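Local structure of GEO10716p1 (Drosophila melanogaster, 7BTG) at residues D80-M85 / P104-Q109. The protein probably removes phosphate from phosphorylated arginine, as a Drosophila arginine phosphatase built on the low molecular weight protein tyrosine phosphatase fold. The protein carries 1 engineered substitution. Sequence-based numbering, arbitrary orientation.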
# COMPACT_ATOMS: atom_id res chain seq x y z
N ASP A 80 -11.49 0.06 -5.17
CA ASP A 80 -12.32 0.80 -4.23
C ASP A 80 -11.48 1.74 -3.37
O ASP A 80 -11.93 2.85 -3.03
CB ASP A 80 -13.10 -0.18 -3.33
CG ASP A 80 -13.88 -1.22 -4.13
OD1 ASP A 80 -14.77 -0.84 -4.92
OD2 ASP A 80 -13.59 -2.43 -3.98
N TYR A 81 -10.30 1.30 -2.98
CA TYR A 81 -9.37 2.10 -2.20
C TYR A 81 -8.03 2.09 -2.90
O TYR A 81 -7.60 1.04 -3.40
CB TYR A 81 -9.24 1.57 -0.76
CG TYR A 81 -10.44 1.90 0.07
CD1 TYR A 81 -10.46 3.04 0.85
CD2 TYR A 81 -11.60 1.10 0.04
CE1 TYR A 81 -11.57 3.38 1.60
CE2 TYR A 81 -12.72 1.42 0.80
CZ TYR A 81 -12.69 2.58 1.58
OH TYR A 81 -13.78 2.95 2.35
N ILE A 82 -7.39 3.25 -2.98
CA ILE A 82 -6.00 3.38 -3.39
C ILE A 82 -5.29 4.13 -2.26
O ILE A 82 -5.66 5.26 -1.94
CB ILE A 82 -5.85 4.13 -4.72
CG1 ILE A 82 -6.56 3.37 -5.84
CG2 ILE A 82 -4.40 4.28 -5.05
CD1 ILE A 82 -6.52 4.10 -7.17
N PHE A 83 -4.33 3.47 -1.63
CA PHE A 83 -3.67 3.98 -0.44
C PHE A 83 -2.29 4.51 -0.81
O PHE A 83 -1.47 3.78 -1.38
CB PHE A 83 -3.55 2.89 0.62
CG PHE A 83 -4.87 2.52 1.24
CD1 PHE A 83 -5.62 3.48 1.92
CD2 PHE A 83 -5.37 1.24 1.15
CE1 PHE A 83 -6.83 3.17 2.48
CE2 PHE A 83 -6.59 0.92 1.71
CZ PHE A 83 -7.31 1.88 2.39
N ALA A 84 -2.05 5.77 -0.49
CA ALA A 84 -0.73 6.38 -0.54
C ALA A 84 0.01 6.16 0.78
O ALA A 84 -0.59 6.05 1.85
CB ALA A 84 -0.86 7.88 -0.81
N MET A 85 1.34 6.09 0.69
CA MET A 85 2.16 6.05 1.90
C MET A 85 2.51 7.45 2.39
O MET A 85 2.65 7.65 3.61
CB MET A 85 3.44 5.26 1.65
CG MET A 85 3.20 3.90 1.08
SD MET A 85 2.37 2.81 2.31
CE MET A 85 1.48 1.75 1.18
N PRO A 104 -13.06 9.07 -11.63
CA PRO A 104 -13.17 7.77 -10.95
C PRO A 104 -13.89 7.92 -9.62
O PRO A 104 -14.05 9.02 -9.09
CB PRO A 104 -11.71 7.35 -10.75
CG PRO A 104 -10.87 8.40 -11.51
CD PRO A 104 -11.71 9.62 -11.51
N THR A 105 -14.33 6.78 -9.09
CA THR A 105 -14.96 6.75 -7.78
C THR A 105 -14.13 6.01 -6.74
O THR A 105 -14.60 5.78 -5.63
CB THR A 105 -16.35 6.12 -7.85
OG1 THR A 105 -16.31 4.96 -8.69
CG2 THR A 105 -17.34 7.10 -8.42
N CYS A 106 -12.90 5.62 -7.08
CA CYS A 106 -12.04 5.06 -6.06
C CYS A 106 -11.82 6.10 -4.97
O CYS A 106 -11.72 7.30 -5.24
CB CYS A 106 -10.70 4.65 -6.67
SG CYS A 106 -9.86 6.02 -7.47
N LYS A 107 -11.74 5.64 -3.73
CA LYS A 107 -11.30 6.50 -2.65
C LYS A 107 -9.78 6.46 -2.58
O LYS A 107 -9.18 5.38 -2.56
CB LYS A 107 -11.93 6.05 -1.33
CG LYS A 107 -13.44 5.80 -1.47
CD LYS A 107 -14.16 5.84 -0.14
CE LYS A 107 -15.60 6.30 -0.32
NZ LYS A 107 -15.70 7.79 -0.25
N ILE A 108 -9.16 7.64 -2.57
CA ILE A 108 -7.71 7.78 -2.52
C ILE A 108 -7.34 8.38 -1.17
O ILE A 108 -7.75 9.50 -0.86
CB ILE A 108 -7.19 8.65 -3.67
CG1 ILE A 108 -7.55 8.03 -5.03
CG2 ILE A 108 -5.69 8.86 -3.52
CD1 ILE A 108 -7.51 9.02 -6.21
N GLN A 109 -6.56 7.66 -0.38
CA GLN A 109 -6.35 8.07 1.00
C GLN A 109 -4.94 7.75 1.45
O GLN A 109 -4.30 6.81 0.97
CB GLN A 109 -7.38 7.39 1.96
CG GLN A 109 -8.85 7.62 1.57
CD GLN A 109 -9.84 6.76 2.37
OE1 GLN A 109 -9.47 5.80 3.04
NE2 GLN A 109 -11.11 7.11 2.29
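Tyr81 to Ala84 and Lys107 to Gln109 run as neighbouring parallel strands, their axes 4.8 Å apart at closest and 15° from exact alignment, joined by four backbone hydrogen bonds. These follow the parallel pattern, in which one residue bonds to two that flank its partner: Ile82 N donates to Lys107 O at 2.8 Å, and Ile82 O accepts from Gln109 N at 3.0 Å. Lys107 N to Asp80 O and Ala84 N to Gln109 O complete the ladder.

On the face bearing Tyr81, Phe83, Lys107 and Gln109, the tyrosine ring meets two side chains of the other strand, Gln109 at its edge and Lys107 obliquely near the hydroxyl. The Gln109 amide has OE1 lying 3.5 Å from Tyr81 CE1 and the two planes turned 70° apart. CG of Gln109 is anti to the carbonyl carbon (chi1 -56°) and the chain is extended beyond it; OE1 also lies 3.8 Å from Phe83 CE1, while the hydroxyl of Tyr114 hydrogen-bonds this same oxygen. The aliphatic part of Lys107 runs beside Tyr81 in the same direction, its CD 3.8 Å from Tyr81 OH. An alanine in place of Tyr81 would probably leave the Gln109 amide without the ring edge it rests on and Lys107 CD without its neighbour. On the other face, Ile82 CD1 meets Cys106 SG at 3.9 Å, and Ile82 packs more loosely on Ile108.

The pair forms the two strands of a right-handed beta-alpha-beta crossover through helix 87-99, which covers Ile82 and Ile108 with help from Phe76 of helix 73-78. Phe149 of helix 133-154 meets Tyr81 and Phe83 edge-to-face on the opposite side. Strand 2-7 hydrogen-bonds the other edge of strand 81-84, an inner strand, while 107-110 is outermost in the four-stranded parallel sheet.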